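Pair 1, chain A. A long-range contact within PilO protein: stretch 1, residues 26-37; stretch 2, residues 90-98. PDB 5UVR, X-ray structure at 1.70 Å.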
# COMPACT_ATOMS: atom_id res chain seq x y z
N PRO A 26 -6.71 6.96 10.03
CA PRO A 26 -7.33 8.28 9.96
C PRO A 26 -6.49 9.24 9.12
O PRO A 26 -5.26 9.20 9.15
CB PRO A 26 -7.39 8.73 11.43
CG PRO A 26 -6.64 7.68 12.22
CD PRO A 26 -6.63 6.44 11.40
N GLU A 27 -7.18 10.10 8.38
CA GLU A 27 -6.51 11.15 7.61
C GLU A 27 -5.67 12.02 8.53
O GLU A 27 -6.01 12.24 9.70
CB GLU A 27 -7.53 12.01 6.87
CG GLU A 27 -8.25 11.32 5.74
CD GLU A 27 -9.22 12.26 5.04
OE1 GLU A 27 -9.75 13.16 5.72
OE2 GLU A 27 -9.44 12.11 3.82
N VAL A 28 -4.56 12.54 7.99
CA VAL A 28 -3.66 13.41 8.73
C VAL A 28 -3.61 14.74 7.99
O VAL A 28 -3.18 14.78 6.83
CB VAL A 28 -2.25 12.81 8.87
CG1 VAL A 28 -1.36 13.71 9.69
CG2 VAL A 28 -2.32 11.40 9.48
N ALA A 29 -4.05 15.81 8.64
CA ALA A 29 -4.05 17.13 8.02
C ALA A 29 -2.65 17.72 8.09
O ALA A 29 -2.03 17.74 9.16
CB ALA A 29 -5.04 18.07 8.71
N GLN A 30 -2.15 18.17 6.95
CA GLN A 30 -0.95 19.01 6.92
C GLN A 30 -1.33 20.35 6.30
O GLN A 30 -2.44 20.52 5.77
CB GLN A 30 0.18 18.33 6.14
CG GLN A 30 0.52 16.91 6.58
CD GLN A 30 1.40 16.86 7.81
OE1 GLN A 30 1.78 17.90 8.36
NE2 GLN A 30 1.73 15.65 8.26
N GLN A 31 -0.42 21.32 6.36
CA GLN A 31 -0.81 22.66 5.94
C GLN A 31 -1.11 22.73 4.45
O GLN A 31 -1.96 23.53 4.04
CB GLN A 31 0.24 23.69 6.35
CG GLN A 31 1.51 23.71 5.53
CD GLN A 31 2.38 24.92 5.88
OE1 GLN A 31 1.91 26.05 5.83
NE2 GLN A 31 3.63 24.67 6.23
N PHE A 32 -0.48 21.89 3.62
CA PHE A 32 -0.74 21.95 2.18
C PHE A 32 -1.59 20.81 1.66
O PHE A 32 -2.09 20.90 0.54
CB PHE A 32 0.59 21.96 1.40
CG PHE A 32 1.55 23.02 1.83
CD1 PHE A 32 1.21 24.36 1.75
CD2 PHE A 32 2.80 22.68 2.29
CE1 PHE A 32 2.10 25.34 2.13
CE2 PHE A 32 3.71 23.66 2.67
CZ PHE A 32 3.35 25.00 2.59
N TYR A 33 -1.77 19.74 2.43
CA TYR A 33 -2.54 18.61 1.92
C TYR A 33 -3.00 17.76 3.09
O TYR A 33 -2.47 17.86 4.19
CB TYR A 33 -1.73 17.77 0.92
CG TYR A 33 -0.30 17.53 1.36
CD1 TYR A 33 -0.00 16.57 2.31
CD2 TYR A 33 0.75 18.29 0.84
CE1 TYR A 33 1.29 16.37 2.73
CE2 TYR A 33 2.04 18.09 1.26
CZ TYR A 33 2.31 17.11 2.20
OH TYR A 33 3.59 16.88 2.63
N ILE A 34 -3.97 16.90 2.80
CA ILE A 34 -4.45 15.88 3.73
C ILE A 34 -3.94 14.53 3.24
O ILE A 34 -4.13 14.18 2.07
CB ILE A 34 -5.98 15.88 3.80
CG1 ILE A 34 -6.52 17.31 3.95
CG2 ILE A 34 -6.47 14.95 4.91
CD1 ILE A 34 -6.04 18.00 5.18
N GLU A 35 -3.30 13.77 4.13
CA GLU A 35 -2.80 12.43 3.81
C GLU A 35 -3.85 11.39 4.16
O GLU A 35 -4.49 11.47 5.21
CB GLU A 35 -1.53 12.10 4.60
CG GLU A 35 -0.45 13.17 4.58
CD GLU A 35 0.73 12.80 5.45
OE1 GLU A 35 0.69 11.73 6.10
OE2 GLU A 35 1.72 13.57 5.48
N LEU A 36 -4.00 10.38 3.30
CA LEU A 36 -4.91 9.25 3.52
C LEU A 36 -4.06 7.99 3.54
O LEU A 36 -3.76 7.42 2.48
CB LEU A 36 -5.98 9.19 2.43
CG LEU A 36 -6.96 10.36 2.16
CD1 LEU A 36 -6.34 11.76 1.83
CD2 LEU A 36 -7.92 9.95 1.05
N PRO A 37 -3.62 7.52 4.71
CA PRO A 37 -2.70 6.38 4.77
C PRO A 37 -3.41 5.04 4.86
O PRO A 37 -4.45 4.90 5.49
CB PRO A 37 -1.91 6.64 6.06
CG PRO A 37 -2.56 7.87 6.71
CD PRO A 37 -3.86 8.09 6.04
N TYR A 90 -3.32 11.60 -1.31
CA TYR A 90 -3.30 12.99 -0.89
C TYR A 90 -4.45 13.76 -1.53
O TYR A 90 -4.88 13.46 -2.64
CB TYR A 90 -1.96 13.65 -1.26
CG TYR A 90 -0.75 12.98 -0.63
CD1 TYR A 90 -0.19 11.83 -1.19
CD2 TYR A 90 -0.18 13.49 0.51
CE1 TYR A 90 0.91 11.21 -0.60
CE2 TYR A 90 0.91 12.90 1.10
CZ TYR A 90 1.46 11.76 0.54
OH TYR A 90 2.54 11.20 1.17
N ARG A 91 -4.96 14.75 -0.80
CA ARG A 91 -5.87 15.72 -1.39
C ARG A 91 -5.53 17.10 -0.84
O ARG A 91 -4.88 17.23 0.19
CB ARG A 91 -7.35 15.38 -1.11
CG ARG A 91 -7.69 15.36 0.35
CD ARG A 91 -9.09 14.78 0.56
NE ARG A 91 -9.43 14.67 1.98
CZ ARG A 91 -9.84 15.69 2.73
NH1 ARG A 91 -9.95 16.92 2.22
NH2 ARG A 91 -10.13 15.48 4.01
N TYR A 92 -5.98 18.13 -1.55
CA TYR A 92 -5.58 19.48 -1.17
C TYR A 92 -6.23 19.88 0.15
O TYR A 92 -7.30 19.40 0.52
CB TYR A 92 -5.93 20.48 -2.27
CG TYR A 92 -7.41 20.65 -2.53
CD1 TYR A 92 -8.18 21.50 -1.75
CD2 TYR A 92 -8.03 19.97 -3.58
CE1 TYR A 92 -9.52 21.66 -1.99
CE2 TYR A 92 -9.37 20.13 -3.82
CZ TYR A 92 -10.12 20.97 -3.03
OH TYR A 92 -11.46 21.13 -3.27
N ASN A 93 -5.54 20.77 0.86
CA ASN A 93 -6.08 21.40 2.06
C ASN A 93 -6.27 22.88 1.75
O ASN A 93 -5.29 23.62 1.59
CB ASN A 93 -5.14 21.20 3.24
CG ASN A 93 -5.69 21.78 4.54
OD1 ASN A 93 -6.86 22.17 4.60
ND2 ASN A 93 -4.87 21.81 5.58
N ASP A 94 -7.52 23.31 1.65
CA ASP A 94 -7.82 24.73 1.47
C ASP A 94 -8.38 25.38 2.73
O ASP A 94 -8.85 26.52 2.68
CB ASP A 94 -8.80 24.93 0.30
CG ASP A 94 -10.09 24.15 0.49
OD1 ASP A 94 -10.11 23.24 1.35
OD2 ASP A 94 -11.07 24.43 -0.23
N LYS A 95 -8.31 24.68 3.87
CA LYS A 95 -8.97 25.12 5.10
C LYS A 95 -8.00 25.38 6.24
O LYS A 95 -8.44 25.55 7.39
CB LYS A 95 -10.01 24.08 5.56
CG LYS A 95 -11.02 23.64 4.50
CD LYS A 95 -11.93 24.78 4.07
CE LYS A 95 -12.97 24.28 3.08
NZ LYS A 95 -13.87 25.36 2.58
N GLY A 96 -6.70 25.40 5.98
CA GLY A 96 -5.78 25.60 7.09
C GLY A 96 -5.80 24.45 8.09
O GLY A 96 -6.17 23.30 7.78
N LEU A 97 -5.39 24.76 9.32
CA LEU A 97 -5.17 23.75 10.35
C LEU A 97 -6.03 23.96 11.59
O LEU A 97 -5.79 23.29 12.61
CB LEU A 97 -3.69 23.70 10.74
CG LEU A 97 -2.74 23.29 9.62
CD1 LEU A 97 -1.30 23.52 10.05
CD2 LEU A 97 -2.98 21.83 9.24
N LYS A 98 -7.01 24.86 11.54
CA LYS A 98 -7.93 25.08 12.67
C LYS A 98 -8.56 23.77 13.14
O LYS A 98 -8.84 22.88 12.33
CB LYS A 98 -9.02 26.07 12.28
O HOH W 1 -2.63 25.23 1.74

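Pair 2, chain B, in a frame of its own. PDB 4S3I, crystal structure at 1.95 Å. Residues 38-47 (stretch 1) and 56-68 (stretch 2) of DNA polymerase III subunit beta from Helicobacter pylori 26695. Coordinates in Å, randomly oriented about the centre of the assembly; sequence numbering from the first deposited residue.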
# COMPACT_ATOMS: atom_id res chain seq x y z
N GLU B 38 3.46 22.41 -25.37
CA GLU B 38 3.54 23.65 -26.15
C GLU B 38 4.51 24.64 -25.50
O GLU B 38 4.36 24.97 -24.32
CB GLU B 38 2.16 24.29 -26.33
CG GLU B 38 2.22 25.67 -26.98
CD GLU B 38 0.96 26.02 -27.77
OE1 GLU B 38 -0.15 25.60 -27.35
OE2 GLU B 38 1.08 26.71 -28.81
N VAL B 39 5.50 25.09 -26.26
CA VAL B 39 6.43 26.08 -25.74
C VAL B 39 6.00 27.43 -26.27
O VAL B 39 5.94 27.64 -27.48
CB VAL B 39 7.89 25.77 -26.12
CG1 VAL B 39 8.82 26.83 -25.55
CG2 VAL B 39 8.30 24.38 -25.60
N ILE B 40 5.66 28.34 -25.35
CA ILE B 40 5.28 29.70 -25.70
C ILE B 40 6.06 30.68 -24.83
O ILE B 40 5.85 30.73 -23.61
CB ILE B 40 3.77 29.94 -25.46
CG1 ILE B 40 2.94 29.04 -26.36
CG2 ILE B 40 3.42 31.40 -25.72
CD1 ILE B 40 1.43 29.16 -26.15
N LYS B 41 6.95 31.45 -25.45
CA LYS B 41 7.82 32.37 -24.72
C LYS B 41 8.61 31.62 -23.65
O LYS B 41 9.33 30.66 -23.96
CB LYS B 41 7.02 33.54 -24.14
CG LYS B 41 6.39 34.42 -25.23
CD LYS B 41 5.26 35.28 -24.71
CE LYS B 41 4.45 35.87 -25.86
NZ LYS B 41 3.22 36.57 -25.38
N GLU B 42 8.48 32.02 -22.39
CA GLU B 42 9.25 31.35 -21.35
C GLU B 42 8.46 30.32 -20.55
O GLU B 42 8.83 30.00 -19.42
CB GLU B 42 9.91 32.37 -20.42
CG GLU B 42 11.43 32.47 -20.58
CD GLU B 42 11.87 32.92 -21.97
OE1 GLU B 42 12.88 32.37 -22.48
OE2 GLU B 42 11.22 33.81 -22.56
N LYS B 43 7.38 29.80 -21.14
CA LYS B 43 6.59 28.75 -20.48
C LYS B 43 6.54 27.46 -21.31
O LYS B 43 6.57 27.52 -22.55
CB LYS B 43 5.15 29.23 -20.20
CG LYS B 43 5.01 30.37 -19.18
CD LYS B 43 3.53 30.69 -18.93
CE LYS B 43 3.32 31.68 -17.78
NZ LYS B 43 1.87 31.96 -17.54
N LEU B 44 6.50 26.32 -20.63
CA LEU B 44 6.12 25.05 -21.25
C LEU B 44 4.76 24.65 -20.70
O LEU B 44 4.61 24.48 -19.50
CB LEU B 44 7.13 23.94 -20.93
CG LEU B 44 6.66 22.52 -21.29
CD1 LEU B 44 6.66 22.33 -22.79
CD2 LEU B 44 7.51 21.46 -20.61
N PHE B 45 3.78 24.53 -21.58
CA PHE B 45 2.46 24.08 -21.18
C PHE B 45 2.33 22.59 -21.47
O PHE B 45 2.72 22.11 -22.54
CB PHE B 45 1.38 24.83 -21.97
CG PHE B 45 1.22 26.27 -21.55
CD1 PHE B 45 2.03 27.25 -22.11
CD2 PHE B 45 0.27 26.63 -20.60
CE1 PHE B 45 1.89 28.59 -21.73
CE2 PHE B 45 0.13 27.97 -20.20
CZ PHE B 45 0.94 28.95 -20.77
N LEU B 46 1.78 21.87 -20.50
CA LEU B 46 1.58 20.44 -20.62
C LEU B 46 0.09 20.22 -20.37
O LEU B 46 -0.46 20.71 -19.38
CB LEU B 46 2.43 19.70 -19.59
CG LEU B 46 3.93 20.01 -19.54
CD1 LEU B 46 4.22 21.16 -18.60
CD2 LEU B 46 4.76 18.79 -19.11
N LYS B 47 -0.58 19.52 -21.28
CA LYS B 47 -2.00 19.27 -21.05
C LYS B 47 -2.45 17.86 -21.43
O LYS B 47 -1.97 17.28 -22.39
CB LYS B 47 -2.89 20.33 -21.71
CG LYS B 47 -2.94 20.29 -23.21
CD LYS B 47 -4.04 21.23 -23.70
CE LYS B 47 -4.07 21.35 -25.22
NZ LYS B 47 -2.99 22.22 -25.76
N LYS B 56 -4.66 21.45 -17.71
CA LYS B 56 -3.61 22.16 -18.43
C LYS B 56 -2.73 22.88 -17.41
O LYS B 56 -3.23 23.64 -16.58
CB LYS B 56 -4.23 23.16 -19.42
CG LYS B 56 -3.24 24.09 -20.11
CD LYS B 56 -3.99 25.03 -21.05
CE LYS B 56 -3.05 25.87 -21.90
NZ LYS B 56 -3.79 26.64 -22.94
N SER B 57 -1.43 22.62 -17.46
CA SER B 57 -0.49 23.19 -16.50
C SER B 57 0.66 23.83 -17.24
O SER B 57 0.84 23.60 -18.44
CB SER B 57 0.06 22.09 -15.58
OG SER B 57 -0.97 21.37 -14.94
N TYR B 58 1.45 24.63 -16.54
CA TYR B 58 2.70 25.13 -17.12
C TYR B 58 3.84 25.08 -16.12
O TYR B 58 3.63 25.12 -14.91
CB TYR B 58 2.54 26.55 -17.68
CG TYR B 58 2.70 27.65 -16.65
CD1 TYR B 58 1.60 28.19 -16.01
CD2 TYR B 58 3.96 28.17 -16.34
CE1 TYR B 58 1.74 29.20 -15.08
CE2 TYR B 58 4.11 29.17 -15.41
CZ TYR B 58 3.00 29.69 -14.78
OH TYR B 58 3.13 30.69 -13.85
N ILE B 59 5.06 24.99 -16.65
CA ILE B 59 6.26 25.29 -15.88
C ILE B 59 7.06 26.32 -16.66
O ILE B 59 6.94 26.41 -17.89
CB ILE B 59 7.11 24.04 -15.59
CG1 ILE B 59 7.62 23.41 -16.90
CG2 ILE B 59 6.33 23.03 -14.75
CD1 ILE B 59 8.58 22.21 -16.67
N PHE B 60 7.88 27.10 -15.96
CA PHE B 60 8.75 28.05 -16.62
C PHE B 60 9.92 27.28 -17.19
O PHE B 60 10.41 26.33 -16.57
CB PHE B 60 9.28 29.09 -15.63
CG PHE B 60 8.24 30.07 -15.16
CD1 PHE B 60 7.74 31.04 -16.04
CD2 PHE B 60 7.78 30.05 -13.85
CE1 PHE B 60 6.78 31.95 -15.61
CE2 PHE B 60 6.83 30.96 -13.41
CZ PHE B 60 6.32 31.91 -14.30
N THR B 61 10.39 27.68 -18.36
CA THR B 61 11.59 27.10 -18.94
C THR B 61 12.84 27.76 -18.37
O THR B 61 12.84 28.95 -18.06
CB THR B 61 11.61 27.27 -20.47
OG1 THR B 61 11.64 28.67 -20.79
CG2 THR B 61 10.37 26.63 -21.09
N GLN B 62 13.90 26.97 -18.21
CA GLN B 62 15.20 27.49 -17.82
C GLN B 62 15.86 28.20 -19.00
O GLN B 62 16.57 29.19 -18.83
CB GLN B 62 16.11 26.37 -17.32
CG GLN B 62 15.63 25.78 -16.02
CD GLN B 62 15.41 26.84 -14.96
OE1 GLN B 62 14.29 27.02 -14.47
NE2 GLN B 62 16.47 27.55 -14.61
N SER B 63 15.62 27.66 -20.19
CA SER B 63 16.03 28.32 -21.41
C SER B 63 15.07 27.91 -22.51
O SER B 63 14.34 26.92 -22.38
CB SER B 63 17.49 28.00 -21.79
OG SER B 63 17.63 26.69 -22.32
N SER B 64 15.06 28.69 -23.58
CA SER B 64 14.15 28.46 -24.69
C SER B 64 14.82 28.91 -25.98
O SER B 64 15.15 30.08 -26.14
CB SER B 64 12.84 29.23 -24.46
OG SER B 64 11.91 28.98 -25.50
N ASP B 65 15.04 27.97 -26.89
CA ASP B 65 15.72 28.26 -28.14
C ASP B 65 14.76 28.22 -29.31
O ASP B 65 14.96 28.87 -30.34
CB ASP B 65 16.85 27.25 -28.39
CG ASP B 65 17.83 27.16 -27.24
OD1 ASP B 65 17.45 27.53 -26.11
OD2 ASP B 65 18.98 26.72 -27.48
N LYS B 66 13.70 27.43 -29.15
CA LYS B 66 12.78 27.18 -30.25
C LYS B 66 11.38 26.86 -29.72
O LYS B 66 11.21 25.94 -28.92
CB LYS B 66 13.29 26.04 -31.13
CG LYS B 66 12.22 25.35 -31.97
CD LYS B 66 11.72 26.25 -33.09
CE LYS B 66 12.78 26.44 -34.15
NZ LYS B 66 12.24 27.11 -35.37
N GLU B 67 10.40 27.63 -30.18
CA GLU B 67 9.01 27.46 -29.77
C GLU B 67 8.25 26.53 -30.72
O GLU B 67 8.54 26.49 -31.92
CB GLU B 67 8.32 28.83 -29.71
CG GLU B 67 8.91 29.78 -28.68
CD GLU B 67 8.23 31.14 -28.69
OE1 GLU B 67 7.56 31.45 -29.69
OE2 GLU B 67 8.36 31.88 -27.69
N GLY B 68 7.29 25.79 -30.18
CA GLY B 68 6.50 24.88 -30.99
C GLY B 68 5.70 23.89 -30.15
O GLY B 68 5.69 23.98 -28.92

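In both pairs a hairpin in stretch 1 lays its second strand antiparallel against a strand of stretch 2. The N-to-C directions of the paired strands meet at 154° in each case, with a closest axial approach of 4.5 Å, and 14 central residues superpose with an RMSD of 0.9 Å over N, CA and C. The register is conserved. A:Ile34 pairs with A:Arg91 through A:Ile34 N to A:Arg91 O (2.8 Å) and A:Arg91 N to A:Ile34 O (3.0 Å); the equivalent B:Leu44 and B:Ile59 are joined by B:Leu44 N to B:Ile59 O (2.8 Å) and B:Ile59 N to B:Leu44 O (2.9 Å). A:Glu35 with A:Tyr90 and B:Phe45 with B:Tyr58 are matching non-hydrogen-bonded pairs, CA to CA 4.8 and 4.2 Å. The hairpins match too: A:Gln30 N donates to A:Tyr33 O (2.8 Å), as B:Ile40 N does to B:Lys43 O (3.1 Å).

The face carrying A:Ile34 and A:Arg91 is handled differently in the two pairs. In pair 1 the guanidinium lies with one face over A:Ile34, A:Ile34 CG2 to A:Arg91 NH2 being 3.8 Å, while its edge meets A:Glu27 in a salt bridge (A:Arg91 NH2 to A:Glu27 OE1, 2.9 Å; A:Arg91 NE to A:Glu27 OE2, 3.2 Å). Arginine thus combines packing with charge pairing at an exposed position. In pair 2 the matching position is the buried B:Ile59, and the contact is apolar: B:Leu44 CB lies 4.1 Å from B:Ile59 CG1.

A:Tyr90 and B:Tyr58 coincide within 0.4 Å at CA, yet their side-chain centres lie 4.2 Å apart, because chi1 is m in the first and p in the second. The A:Tyr90 ring turns its edge toward the face of A:Tyr33, with planes at 84° and centroids 5.3 Å apart. B:Tyr58 instead offers a face to B:Lys43, the counterpart of A:Tyr33: B:Lys43 NZ sits 3.9 Å from the B:Tyr58 ring centroid, 20° off the normal, a cation-pi contact. B:Tyr58 CB also lies over a face of the B:Phe45 ring, 3.9 Å from its centroid.

At the turn, A:Asn93 and B:Thr61 both point toward stretch 1. The amide bridges two backbone carbonyls, A:Asn93 ND2 donating to A:Gln30 O (2.8 Å) and A:Gly96 O (3.0 Å), whereas its backbone bond, A:Asn93 N to A:Phe32 O, is weak at 3.5 Å. B:Thr61 reverses the emphasis: B:Thr61 N to B:Glu42 O is 3.0 Å, and the hydroxyl bond from B:Thr61 OG1 to B:Glu42 O is weak at 3.4 Å.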